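Local coordinates for adhesion G-protein coupled receptor G6 (PDB 6V55) that probably works as a cell-surface adhesion receptor in myelination, with a calcium-binding extracellular region that passes adhesive cues to its transmembrane signalling domain, at residues 40-45 / 111-116; 65-70 / 85-90; 453-458 / 499-504; 622-627 / 650-655; 696-701 / 714-719. One frame throughout, in Å; residues are numbered along the deposited sequence.

Contact 1: residues 40-45 / 111-116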
# COMPACT_ATOMS: atom_id res chain seq x y z
N GLY A 40 -7.76 6.41 -22.53
CA GLY A 40 -6.59 6.42 -23.38
C GLY A 40 -5.28 6.66 -22.66
O GLY A 40 -4.26 7.01 -23.28
N PHE A 41 -5.28 6.48 -21.34
CA PHE A 41 -4.15 6.83 -20.50
C PHE A 41 -3.77 5.64 -19.63
O PHE A 41 -4.58 4.74 -19.40
CB PHE A 41 -4.47 8.07 -19.64
CG PHE A 41 -4.61 9.34 -20.44
CD1 PHE A 41 -5.83 9.71 -21.01
CD2 PHE A 41 -3.51 10.17 -20.64
CE1 PHE A 41 -5.94 10.88 -21.76
CE2 PHE A 41 -3.59 11.32 -21.40
CZ PHE A 41 -4.82 11.69 -21.95
N ILE A 42 -2.52 5.60 -19.20
CA ILE A 42 -2.07 4.65 -18.18
C ILE A 42 -1.56 5.44 -16.98
O ILE A 42 -1.37 6.66 -17.05
CB ILE A 42 -1.00 3.67 -18.71
CG1 ILE A 42 0.28 4.41 -19.10
CG2 ILE A 42 -1.53 2.87 -19.87
CD1 ILE A 42 1.48 3.48 -19.21
N VAL A 43 -1.35 4.75 -15.86
CA VAL A 43 -0.91 5.39 -14.63
C VAL A 43 0.53 4.97 -14.34
O VAL A 43 0.86 3.78 -14.35
CB VAL A 43 -1.83 5.03 -13.44
CG1 VAL A 43 -1.35 5.73 -12.19
CG2 VAL A 43 -3.28 5.40 -13.75
N GLN A 44 1.39 5.96 -14.10
CA GLN A 44 2.77 5.73 -13.68
C GLN A 44 2.94 6.24 -12.26
O GLN A 44 2.70 7.42 -11.98
CB GLN A 44 3.73 6.46 -14.60
CG GLN A 44 5.14 6.07 -14.36
CD GLN A 44 6.10 6.96 -15.10
OE1 GLN A 44 5.98 8.19 -15.08
NE2 GLN A 44 7.04 6.34 -15.80
N ILE A 45 3.37 5.36 -11.34
CA ILE A 45 3.69 5.80 -10.00
C ILE A 45 5.20 5.85 -9.85
O ILE A 45 5.96 5.22 -10.59
CB ILE A 45 3.07 4.93 -8.88
CG1 ILE A 45 3.74 3.55 -8.83
CG2 ILE A 45 1.56 4.83 -9.03
CD1 ILE A 45 3.30 2.72 -7.64
N LYS A 111 0.94 9.95 -11.86
CA LYS A 111 1.01 10.71 -13.09
C LYS A 111 0.19 9.98 -14.15
O LYS A 111 0.35 8.76 -14.31
CB LYS A 111 2.48 10.84 -13.53
CG LYS A 111 2.83 12.02 -14.39
CD LYS A 111 4.01 11.67 -15.30
CE LYS A 111 5.14 12.70 -15.21
NZ LYS A 111 6.31 12.22 -16.02
N GLN A 112 -0.70 10.70 -14.83
CA GLN A 112 -1.44 10.17 -15.97
C GLN A 112 -0.59 10.32 -17.23
O GLN A 112 -0.22 11.43 -17.62
CB GLN A 112 -2.77 10.88 -16.15
CG GLN A 112 -3.76 10.64 -15.04
CD GLN A 112 -5.18 11.07 -15.42
OE1 GLN A 112 -5.43 11.46 -16.56
NE2 GLN A 112 -6.11 10.98 -14.46
N VAL A 113 -0.26 9.19 -17.86
CA VAL A 113 0.61 9.13 -19.02
C VAL A 113 -0.20 8.56 -20.17
O VAL A 113 -0.84 7.51 -20.02
CB VAL A 113 1.87 8.28 -18.74
CG1 VAL A 113 2.69 8.05 -20.03
CG2 VAL A 113 2.72 8.93 -17.66
N ALA A 114 -0.19 9.26 -21.31
CA ALA A 114 -0.84 8.74 -22.51
C ALA A 114 -0.06 7.56 -23.05
O ALA A 114 1.17 7.53 -22.97
CB ALA A 114 -0.97 9.84 -23.56
N VAL A 115 -0.79 6.54 -23.53
CA VAL A 115 -0.17 5.46 -24.28
C VAL A 115 0.45 6.08 -25.54
O VAL A 115 -0.13 7.00 -26.15
CB VAL A 115 -1.20 4.36 -24.57
CG1 VAL A 115 -2.48 4.93 -25.11
CG2 VAL A 115 -0.69 3.30 -25.55
N THR A 116 1.69 5.68 -25.84
CA THR A 116 2.44 6.13 -27.01
C THR A 116 1.68 5.84 -28.31
O THR A 116 0.84 4.93 -28.41
CB THR A 116 3.82 5.46 -27.08
OG1 THR A 116 3.67 4.05 -27.29
CG2 THR A 116 4.61 5.67 -25.82
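Two central strands of the four-stranded antiparallel sheet of the CUB domain, 41-51 and 105-114, meet here, one near its start and the other near its end. Three backbone hydrogen bonds join them, all nearly straight and directed almost along the carbonyl axes. Ile42 N gives to Val113 O at 2.7 Å, Val113 N returns the bond to Ile42 O at 2.9 Å, and Gln44 N reaches Lys111 O at 3.0 Å. Ile42 and Val113 form a hydrogen-bonded pair whose side chains stand side by side, Ile42 CG1 lying 4.2 Å from Val113 CB. The Ile42 CG1 branch sits between the backbone N and the carbonyl carbon (chi1 64°), which also carries it over Val113 O. Next along this face, the extended Gln44 runs beside Lys111, while its CB touches Val113 CG2 and its amide end approaches the glycan on Asn85.

The CUB fold is a sandwich of two sheets, and Val43 shows which face looks inward: it packs on Ile35 and Met91 of the second sheet, while Gln112, its cross-strand neighbour, leans on the loop at Ala37 and Pro38. On its far side strand 41-51 is bordered by strand 83-85.

Where the pairing ends, at Phe41 and Ala114, the side chains diverge. The Phe41 ring, with CG anti to the carbonyl carbon (chi1 -68°), nevertheless swings back across the partner strand, so that CE2 rests 3.7 Å from Ala114 CB. Beyond it, Val115 CG1 touches Gly40 O at 3.3 Å.

Contact 2: residues 65-70 / 85-90. With NAG (2-acetamido-2-deoxy-beta-D-glucopyranose), chain H.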
# COMPACT_ATOMS: atom_id res chain seq x y z
N VAL A 65 1.44 -3.34 -4.98
CA VAL A 65 1.14 -2.53 -6.16
C VAL A 65 0.43 -3.40 -7.19
O VAL A 65 1.00 -4.39 -7.68
CB VAL A 65 2.40 -1.90 -6.78
CG1 VAL A 65 2.00 -1.04 -7.99
CG2 VAL A 65 3.15 -1.07 -5.75
N LYS A 66 -0.80 -3.02 -7.55
CA LYS A 66 -1.68 -3.84 -8.38
C LYS A 66 -1.96 -3.11 -9.69
O LYS A 66 -2.55 -2.02 -9.69
CB LYS A 66 -2.98 -4.16 -7.64
CG LYS A 66 -3.49 -5.58 -7.82
CD LYS A 66 -4.53 -5.98 -6.76
CE LYS A 66 -5.96 -5.57 -7.13
NZ LYS A 66 -6.91 -5.62 -5.94
N THR A 67 -1.53 -3.68 -10.79
CA THR A 67 -2.04 -3.27 -12.09
C THR A 67 -2.98 -4.35 -12.60
O THR A 67 -3.33 -5.29 -11.87
CB THR A 67 -0.89 -2.96 -13.04
OG1 THR A 67 -1.41 -2.84 -14.37
CG2 THR A 67 0.17 -4.04 -12.98
N GLY A 68 -3.41 -4.22 -13.85
CA GLY A 68 -4.43 -5.11 -14.39
C GLY A 68 -3.96 -6.53 -14.62
O GLY A 68 -4.80 -7.44 -14.70
N THR A 69 -2.65 -6.75 -14.69
CA THR A 69 -2.09 -8.05 -15.03
C THR A 69 -1.11 -8.60 -14.00
O THR A 69 -0.80 -9.80 -14.06
CB THR A 69 -1.38 -7.98 -16.39
OG1 THR A 69 -0.58 -6.79 -16.44
CG2 THR A 69 -2.40 -7.96 -17.52
N SER A 70 -0.61 -7.80 -13.07
CA SER A 70 0.29 -8.32 -12.05
C SER A 70 -0.04 -7.72 -10.70
O SER A 70 -0.92 -6.87 -10.56
CB SER A 70 1.76 -8.09 -12.41
OG SER A 70 1.98 -6.79 -12.94
N ASN A 85 4.38 0.98 -13.82
CA ASN A 85 3.56 1.44 -14.93
C ASN A 85 2.37 0.50 -15.07
O ASN A 85 2.55 -0.71 -15.21
CB ASN A 85 4.39 1.49 -16.22
CG ASN A 85 4.52 2.90 -16.75
OD1 ASN A 85 3.59 3.68 -16.54
ND2 ASN A 85 5.64 3.26 -17.42
N SER A 86 1.16 1.06 -15.01
CA SER A 86 -0.06 0.27 -15.17
C SER A 86 -0.27 -0.15 -16.62
O SER A 86 0.02 0.59 -17.56
CB SER A 86 -1.28 1.05 -14.69
OG SER A 86 -1.50 2.18 -15.52
N THR A 87 -0.81 -1.36 -16.79
CA THR A 87 -1.06 -1.87 -18.14
C THR A 87 -2.38 -1.34 -18.70
O THR A 87 -2.49 -1.10 -19.91
CB THR A 87 -1.03 -3.40 -18.11
OG1 THR A 87 -1.99 -3.89 -17.18
CG2 THR A 87 0.35 -3.86 -17.66
N GLY A 88 -3.38 -1.15 -17.85
CA GLY A 88 -4.58 -0.42 -18.20
C GLY A 88 -4.59 0.97 -17.60
O GLY A 88 -3.54 1.57 -17.33
N ASN A 89 -5.78 1.49 -17.36
CA ASN A 89 -5.89 2.85 -16.86
C ASN A 89 -6.08 2.93 -15.35
O ASN A 89 -6.20 4.04 -14.82
CB ASN A 89 -7.04 3.58 -17.56
CG ASN A 89 -8.33 2.84 -17.46
OD1 ASN A 89 -8.35 1.63 -17.22
ND2 ASN A 89 -9.43 3.55 -17.65
N VAL A 90 -6.12 1.80 -14.64
CA VAL A 90 -6.25 1.82 -13.18
C VAL A 90 -5.01 1.22 -12.53
O VAL A 90 -4.58 0.11 -12.88
CB VAL A 90 -7.52 1.09 -12.69
CG1 VAL A 90 -7.86 1.59 -11.34
CG2 VAL A 90 -8.69 1.34 -13.62
C1 NAG H . 6.88 2.60 -17.82
C2 NAG H . 7.75 3.64 -18.58
C3 NAG H . 9.11 3.02 -18.97
C4 NAG H . 9.81 2.48 -17.73
C5 NAG H . 8.94 1.43 -17.05
C6 NAG H . 9.55 0.93 -15.76
C7 NAG H . 7.19 5.38 -20.25
C8 NAG H . 6.37 5.70 -21.47
N2 NAG H . 7.05 4.14 -19.76
O3 NAG H . 9.94 3.97 -19.63
O4 NAG H . 11.07 1.91 -18.08
O5 NAG H . 7.66 2.01 -16.71
O6 NAG H . 9.09 -0.38 -15.43
O7 NAG H . 7.95 6.21 -19.74
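Thr67 OG1 is the polar focus where the turn after strand 62-66 meets the loop 86-89. With OG1 anti to its own backbone N (chi1 168°), the hydroxyl projects into the opposing loop and accepts a nearly straight bond (174°) from Thr87 N at 2.9 Å. A second backbone donor comes from its own turn: Gly68 N stands only 2.5 Å from Thr67 OG1, a very short and markedly bent bond. The hydroxyl oxygen of Thr87, OG1, also lies 3.1 Å from Thr67 OG1. Thr87 OG1 makes a weak bond, 3.3 Å long, to Thr69 OG1 of a poorly ordered residue, so three threonine hydroxyls follow one another at the surface. The side chains of Thr67 and Thr87 cross at about a right angle and meet through these oxygens.

Behind them the buried Ser86 turns its hydroxyl elsewhere: Ser86 OG is hydrogen-bonded to Val43 N of strand 41-51 and lies 2.8 Å from Gly88 O. Asn89 ND2 is satisfied by Ala37 O. At the start of the loop, Asn85 ND2 is linked covalently to C1 of an N-acetylglucosamine, and the sugar leads away from the threonines. Residues 86-89 cross from strand 83-85 of one sheet to strand 90-96 of the other, a sheet-to-sheet connection at the rim of the CUB-domain beta-sandwich.

Contact 3: residues 453-458 / 499-504. With NAG (2-acetamido-2-deoxy-beta-D-glucopyranose), chain K.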
# COMPACT_ATOMS: atom_id res chain seq x y z
N GLU A 453 -9.97 -11.05 9.51
CA GLU A 453 -9.28 -11.03 10.81
C GLU A 453 -9.91 -12.08 11.72
O GLU A 453 -11.01 -11.87 12.25
CB GLU A 453 -9.34 -9.64 11.44
CG GLU A 453 -8.72 -9.52 12.85
CD GLU A 453 -8.42 -8.06 13.21
OE1 GLU A 453 -7.79 -7.80 14.28
OE2 GLU A 453 -8.81 -7.18 12.41
N PHE A 454 -9.21 -13.21 11.90
CA PHE A 454 -9.65 -14.23 12.85
C PHE A 454 -8.44 -14.98 13.40
O PHE A 454 -7.62 -15.48 12.61
CB PHE A 454 -10.65 -15.23 12.26
CG PHE A 454 -11.06 -16.29 13.25
CD1 PHE A 454 -11.78 -15.95 14.39
CD2 PHE A 454 -10.67 -17.61 13.06
CE1 PHE A 454 -12.13 -16.91 15.33
CE2 PHE A 454 -11.03 -18.58 13.98
CZ PHE A 454 -11.75 -18.23 15.12
N PRO A 455 -8.22 -14.99 14.74
CA PRO A 455 -8.89 -14.15 15.74
C PRO A 455 -8.36 -12.71 15.72
O PRO A 455 -7.73 -12.33 14.73
CB PRO A 455 -8.55 -14.85 17.06
CG PRO A 455 -7.24 -15.47 16.82
CD PRO A 455 -7.24 -15.89 15.36
N VAL A 456 -8.65 -11.93 16.76
CA VAL A 456 -8.26 -10.52 16.75
C VAL A 456 -6.73 -10.42 16.82
O VAL A 456 -6.06 -11.32 17.36
CB VAL A 456 -9.00 -9.78 17.88
CG1 VAL A 456 -8.44 -10.12 19.26
CG2 VAL A 456 -9.00 -8.27 17.65
N HIS A 457 -6.19 -9.44 16.07
CA HIS A 457 -4.78 -9.20 15.74
C HIS A 457 -4.17 -10.27 14.84
O HIS A 457 -2.94 -10.32 14.70
CB HIS A 457 -3.88 -9.02 16.98
CG HIS A 457 -4.50 -8.24 18.08
ND1 HIS A 457 -4.53 -6.86 18.09
CD2 HIS A 457 -5.16 -8.63 19.20
CE1 HIS A 457 -5.16 -6.44 19.17
NE2 HIS A 457 -5.56 -7.50 19.86
N TYR A 458 -4.96 -11.10 14.16
CA TYR A 458 -4.42 -12.03 13.16
C TYR A 458 -5.09 -11.68 11.84
O TYR A 458 -6.16 -12.20 11.52
CB TYR A 458 -4.67 -13.48 13.53
CG TYR A 458 -3.76 -13.94 14.63
CD1 TYR A 458 -2.59 -14.62 14.33
CD2 TYR A 458 -4.06 -13.67 15.96
CE1 TYR A 458 -1.73 -15.02 15.35
CE2 TYR A 458 -3.21 -14.06 16.99
CZ TYR A 458 -2.04 -14.74 16.67
OH TYR A 458 -1.19 -15.14 17.69
N PRO A 499 -7.20 -21.21 11.46
CA PRO A 499 -5.79 -20.83 11.64
C PRO A 499 -5.07 -21.78 12.58
O PRO A 499 -5.63 -22.26 13.57
CB PRO A 499 -5.88 -19.42 12.24
CG PRO A 499 -7.22 -19.33 12.83
CD PRO A 499 -8.11 -20.18 11.97
N ASP A 500 -3.80 -22.06 12.25
CA ASP A 500 -2.89 -22.84 13.09
C ASP A 500 -2.09 -21.86 13.94
O ASP A 500 -1.07 -21.32 13.49
CB ASP A 500 -1.98 -23.71 12.23
CG ASP A 500 -0.92 -24.46 13.05
OD1 ASP A 500 -1.10 -24.75 14.26
OD2 ASP A 500 0.12 -24.79 12.44
N ARG A 501 -2.51 -21.67 15.18
CA ARG A 501 -1.78 -20.80 16.10
C ARG A 501 -0.98 -21.59 17.13
O ARG A 501 -0.70 -21.08 18.22
CB ARG A 501 -2.76 -19.85 16.79
CG ARG A 501 -3.31 -18.84 15.83
CD ARG A 501 -4.02 -17.72 16.56
NE ARG A 501 -5.17 -18.21 17.29
CZ ARG A 501 -5.34 -18.02 18.59
NH1 ARG A 501 -4.44 -17.33 19.27
NH2 ARG A 501 -6.42 -18.50 19.19
N GLY A 502 -0.57 -22.81 16.79
CA GLY A 502 0.06 -23.71 17.74
C GLY A 502 1.44 -23.30 18.21
O GLY A 502 1.85 -23.69 19.31
N ASN A 503 2.17 -22.49 17.42
CA ASN A 503 3.47 -21.98 17.81
C ASN A 503 3.38 -20.60 18.48
O ASN A 503 4.42 -19.98 18.75
CB ASN A 503 4.40 -21.91 16.59
CG ASN A 503 4.67 -23.29 15.96
OD1 ASN A 503 4.19 -24.31 16.45
ND2 ASN A 503 5.44 -23.30 14.87
N CYS A 504 2.18 -20.12 18.79
CA CYS A 504 1.98 -18.76 19.27
C CYS A 504 1.76 -18.74 20.78
O CYS A 504 1.21 -19.67 21.37
CB CYS A 504 0.79 -18.10 18.57
SG CYS A 504 0.95 -17.70 16.82
C1 NAG K . 5.78 -24.51 14.16
C2 NAG K . 5.56 -24.29 12.65
C3 NAG K . 5.98 -25.54 11.84
C4 NAG K . 7.41 -25.95 12.18
C5 NAG K . 7.55 -26.16 13.69
C6 NAG K . 8.96 -26.51 14.13
C7 NAG K . 3.84 -22.76 11.81
C8 NAG K . 2.38 -22.51 11.63
N2 NAG K . 4.17 -23.93 12.38
O3 NAG K . 5.89 -25.27 10.44
O4 NAG K . 7.79 -27.13 11.46
O5 NAG K . 7.17 -24.95 14.39
O6 NAG K . 9.79 -25.37 14.36
O7 NAG K . 4.69 -21.94 11.45
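Arg501 is the bump of this contact, and the hollow that takes it is walled by Pro455 and Tyr458. Its CD methylene sits over the Tyr458 ring, 3.7 Å from the centroid and 15° off the normal, a CH-pi contact. The chain bends about the CG-CD bond (chi3 -63°), so that the guanidinium turns one face to the proline: Pro455 CG lies 3.5 Å from Arg501 NE. The ring of Tyr458 and the guanidinium stand 59° apart, so they cross obliquely and do not stack. A cis peptide bond before Pro455, followed by a type II turn from Pro455 to Tyr458, gives this wall its shape.

On the rim of the same tyrosine, Cys504 SG approaches from the edge, 3.4 Å from Tyr458 OH; the sulfur belongs to the disulfide with Cys473. The hydroxyl itself is hydrogen-bonded to Phe474 N. An alanine at Tyr458 would remove the ring and hydroxyl, and would probably leave Arg501 CD without its facing surface while costing the sulfur-aromatic contact and the bond to Phe474 N. Asn503 ND2 carries an N-acetylglucosamine.

A second, smaller fit lies alongside. Pro499 CD meets the edge of the Phe454 ring at 3.8 Å from CD2, and Pro499 CG touches Pro455 CD at 4.3 Å.

Both loops, probably of the hormone-receptor-like domain, lie against strand 480-488, where Ala481 meets Tyr458 and Arg483 meets Phe454 and Pro499. His457, stacked on Phe474, reaches across to helix 534-550 through a hydrogen bond from NE2 to Glu536.

Contact 4: residues 622-627 / 650-655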
# COMPACT_ATOMS: atom_id res chain seq x y z
N GLY A 622 19.59 17.90 54.57
CA GLY A 622 18.33 18.24 53.93
C GLY A 622 18.46 18.21 52.42
O GLY A 622 19.55 18.10 51.86
N SER A 623 17.30 18.29 51.76
CA SER A 623 17.24 18.14 50.31
C SER A 623 15.96 18.79 49.78
O SER A 623 14.93 18.74 50.45
CB SER A 623 17.30 16.66 49.89
OG SER A 623 17.80 16.49 48.58
N THR A 624 16.05 19.39 48.59
CA THR A 624 14.89 19.92 47.88
C THR A 624 14.91 19.35 46.47
O THR A 624 15.94 19.42 45.80
CB THR A 624 14.89 21.45 47.84
OG1 THR A 624 14.69 21.96 49.16
CG2 THR A 624 13.77 21.98 46.94
N LEU A 625 13.79 18.74 46.05
CA LEU A 625 13.68 18.11 44.74
C LEU A 625 12.43 18.64 44.06
O LEU A 625 11.47 19.03 44.73
CB LEU A 625 13.61 16.58 44.83
CG LEU A 625 14.70 15.78 45.53
CD1 LEU A 625 14.36 15.53 46.99
CD2 LEU A 625 14.85 14.46 44.83
N SER A 626 12.44 18.62 42.73
CA SER A 626 11.51 19.44 41.95
C SER A 626 11.23 18.81 40.59
O SER A 626 12.14 18.31 39.92
CB SER A 626 12.09 20.84 41.76
OG SER A 626 11.10 21.78 41.41
N ALA A 627 9.96 18.86 40.19
CA ALA A 627 9.54 18.40 38.87
C ALA A 627 9.07 19.58 38.03
O ALA A 627 8.33 20.45 38.51
CB ALA A 627 8.41 17.38 39.00
N VAL A 650 7.09 20.18 44.10
CA VAL A 650 8.30 20.39 44.90
C VAL A 650 8.19 19.52 46.14
O VAL A 650 7.14 19.52 46.81
CB VAL A 650 8.50 21.86 45.31
CG1 VAL A 650 9.90 22.08 45.88
CG2 VAL A 650 8.24 22.80 44.15
N VAL A 651 9.26 18.79 46.45
CA VAL A 651 9.35 17.98 47.66
C VAL A 651 10.59 18.42 48.42
O VAL A 651 11.71 18.33 47.89
CB VAL A 651 9.41 16.48 47.34
CG1 VAL A 651 9.68 15.67 48.61
CG2 VAL A 651 8.13 16.01 46.66
N THR A 652 10.40 18.91 49.64
CA THR A 652 11.50 19.35 50.49
C THR A 652 11.60 18.42 51.69
O THR A 652 10.65 18.31 52.47
CB THR A 652 11.29 20.79 50.95
OG1 THR A 652 11.38 21.66 49.81
CG2 THR A 652 12.35 21.16 51.97
N LEU A 653 12.74 17.77 51.82
CA LEU A 653 12.98 16.89 52.95
C LEU A 653 13.70 17.65 54.05
O LEU A 653 14.73 18.29 53.77
CB LEU A 653 13.80 15.67 52.52
CG LEU A 653 13.39 15.01 51.19
CD1 LEU A 653 14.40 13.98 50.71
CD2 LEU A 653 12.01 14.38 51.31
N PRO A 654 13.20 17.62 55.29
CA PRO A 654 13.82 18.38 56.40
C PRO A 654 15.18 17.81 56.78
O PRO A 654 15.50 16.67 56.41
CB PRO A 654 12.80 18.18 57.54
CG PRO A 654 12.19 16.88 57.26
CD PRO A 654 12.04 16.84 55.76
N PRO A 655 16.03 18.58 57.46
CA PRO A 655 17.35 18.05 57.84
C PRO A 655 17.30 16.97 58.91
O PRO A 655 18.24 16.17 58.99
CB PRO A 655 18.11 19.29 58.34
CG PRO A 655 17.38 20.44 57.73
CD PRO A 655 15.95 20.04 57.70
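Backbone pairing dominates between strands 623-628 and 649-653, which run antiparallel, the axes of the paired segments at 169°. Leu625 and Val651 exchange two bonds, Leu625 N to Val651 O and Val651 N to Leu625 O, each 2.8 Å. At the next hydrogen-bonded pair, Leu653 N gives to Ser623 O at 2.8 Å, whereas the return from Ser623 N to Leu653 O stretches to 3.3 Å. Gly622, just before, has backbone angles that only glycine adopts easily, and its CA lies close to Leu653 O.

Polar side-chain contact is slight: Thr624 and Thr652 stand side by side, and their OG1 atoms make a weak bond of 3.4 Å. Ser626 OG bonds instead to Ala644 N.

Apolar contact occurs on both faces. Thr624 CG2 meets Val650 CG1 at 4.0 Å, on the face of the threonines. An alanine at Thr624 would lack both OG1 and CG2, and would probably lose the weak bond to Thr652 and the packing on Val650. On the other face Leu625 CD1 and Leu653 CD1 touch at 4.0 Å, while Val651 and Ser623 press on Phe674 and Ile672 of strand 671-677 in the opposing sheet, as in the beta-sandwich of a GAIN domain.

Contact 5: residues 696-701 / 714-719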
# COMPACT_ATOMS: atom_id res chain seq x y z
N TYR A 696 -1.50 17.03 40.41
CA TYR A 696 -0.60 15.97 40.00
C TYR A 696 -0.30 15.09 41.21
O TYR A 696 -0.56 15.47 42.35
CB TYR A 696 0.68 16.55 39.41
CG TYR A 696 0.41 17.37 38.18
CD1 TYR A 696 0.22 16.75 36.95
CD2 TYR A 696 0.32 18.76 38.25
CE1 TYR A 696 -0.04 17.50 35.81
CE2 TYR A 696 0.05 19.52 37.10
CZ TYR A 696 -0.13 18.87 35.89
OH TYR A 696 -0.40 19.58 34.75
N VAL A 697 0.22 13.90 40.97
CA VAL A 697 0.65 13.04 42.07
C VAL A 697 2.16 12.98 42.05
O VAL A 697 2.76 12.62 41.03
CB VAL A 697 0.03 11.65 41.99
CG1 VAL A 697 0.39 10.89 43.24
CG2 VAL A 697 -1.47 11.77 41.86
N VAL A 698 2.78 13.34 43.16
CA VAL A 698 4.22 13.25 43.32
C VAL A 698 4.51 12.23 44.41
O VAL A 698 3.79 12.15 45.41
CB VAL A 698 4.84 14.64 43.60
CG1 VAL A 698 4.29 15.31 44.88
CG2 VAL A 698 6.34 14.59 43.61
N ALA A 699 5.51 11.38 44.17
CA ALA A 699 5.96 10.44 45.18
C ALA A 699 7.42 10.65 45.53
O ALA A 699 8.21 11.16 44.73
CB ALA A 699 5.73 8.99 44.74
N SER A 700 7.78 10.24 46.76
CA SER A 700 9.17 10.24 47.19
C SER A 700 9.36 9.21 48.28
O SER A 700 8.41 8.90 49.01
CB SER A 700 9.62 11.61 47.70
OG SER A 700 11.04 11.66 47.75
N SER A 701 10.58 8.69 48.39
CA SER A 701 10.96 7.76 49.45
C SER A 701 12.48 7.74 49.51
O SER A 701 13.17 8.28 48.64
CB SER A 701 10.44 6.33 49.20
OG SER A 701 11.19 5.69 48.18
N VAL A 714 7.79 16.85 56.04
CA VAL A 714 8.16 16.97 54.64
C VAL A 714 7.28 18.04 54.01
O VAL A 714 6.05 17.97 54.11
CB VAL A 714 7.99 15.63 53.92
CG1 VAL A 714 8.62 15.67 52.56
CG2 VAL A 714 8.61 14.52 54.73
N ARG A 715 7.90 19.01 53.36
CA ARG A 715 7.13 20.02 52.63
C ARG A 715 6.87 19.47 51.23
O ARG A 715 7.80 19.36 50.41
CB ARG A 715 7.88 21.35 52.59
CG ARG A 715 7.02 22.57 52.27
CD ARG A 715 7.91 23.70 51.83
NE ARG A 715 7.18 24.91 51.45
CZ ARG A 715 6.92 25.27 50.19
NH1 ARG A 715 7.31 24.51 49.17
NH2 ARG A 715 6.26 26.41 49.95
N ILE A 716 5.62 19.11 50.95
CA ILE A 716 5.21 18.64 49.63
C ILE A 716 4.34 19.73 49.02
O ILE A 716 3.25 20.02 49.53
CB ILE A 716 4.42 17.32 49.70
CG1 ILE A 716 5.17 16.27 50.53
CG2 ILE A 716 3.99 16.85 48.30
CD1 ILE A 716 6.13 15.43 49.77
N GLU A 717 4.80 20.32 47.93
CA GLU A 717 4.04 21.34 47.21
C GLU A 717 3.69 20.78 45.85
O GLU A 717 4.58 20.37 45.11
CB GLU A 717 4.84 22.64 47.06
CG GLU A 717 4.31 23.61 45.99
CD GLU A 717 5.25 24.79 45.73
OE1 GLU A 717 5.90 25.27 46.70
OE2 GLU A 717 5.35 25.23 44.55
N ILE A 718 2.40 20.70 45.53
CA ILE A 718 1.96 20.24 44.22
C ILE A 718 1.11 21.32 43.57
O ILE A 718 0.26 21.93 44.23
CB ILE A 718 1.19 18.89 44.24
CG1 ILE A 718 1.69 17.96 45.34
CG2 ILE A 718 1.38 18.18 42.93
CD1 ILE A 718 0.83 16.77 45.54
N ALA A 719 1.35 21.55 42.28
CA ALA A 719 0.53 22.46 41.49
C ALA A 719 -0.82 21.83 41.20
O ALA A 719 -0.92 20.62 40.97
CB ALA A 719 1.23 22.80 40.18
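Val698 holds CG1 in the crowded position between its backbone N and carbonyl carbon (chi1 59°), which aims this methyl at the strand across the way. Opposite it, Ile718 has CG1 turned to -33°, away from a fully staggered position, and its CG2 anti to the backbone N. As a result Val698 CG1 is wedged between two isoleucines: it lies 3.7 Å from Ile718 CG1 and 3.8 Å from Ile716 CG2, the side chains crossing obliquely. Ile718 CG2 closes on the backbone of Tyr696, 3.4 Å from its O, and also touches Tyr696 CB at 3.9 Å. The tyrosine ring then reaches along the strand end, CD2 coming to 3.5 Å from Ala719 O, and meets the ring of Phe676 at an inclination.

These are opposite layers of a beta-sandwich of GAIN type: strand 697-701 is the outermost strand that this chain gives to the four-stranded sheet that includes strand 671-677, and strand 714-719 lies within the six-stranded sheet. Between the layers the contact is apolar. It is completed by Val651 of strand 649-653, which touches both Val698 and Ile716, and by Phe674, which packs on Val698.

A bound peptide, a separate chain, continues the sheet beyond strand 697-701, pairing antiparallel with Val698 and Ala699. Its backbone packs on Ile718 and one of its aromatic side chains on Ile716, consistent with the cleaved tethered segment of adhesion receptors. Away from that interior, Glu717 OE1 takes a salt bridge from Arg715 NH1 at 2.9 Å through its anti lone pair and a second from Arg760.

Along the chain, contact 2 is nested within the loop closed by contact 1, and contacts 3, 4 and 5 follow in series. The first two belong to the CUB domain, centres about 11 Å apart, and touch where Val43 N meets Ser86 OG. Contact 3, about 32 Å from contact 2 between centres, probably lies in the hormone-receptor-like domain. Contacts 4 and 5 share a sheet, in which strands 649-653 and 714-719 are neighbours, with centres about 9 Å apart; the centres of contacts 1 and 4 are about 70 Å apart. The extracellular region spreads over separate modules, the CUB domain first along the chain yet near the molecule's middle, the peptide-holding sandwich last and far out.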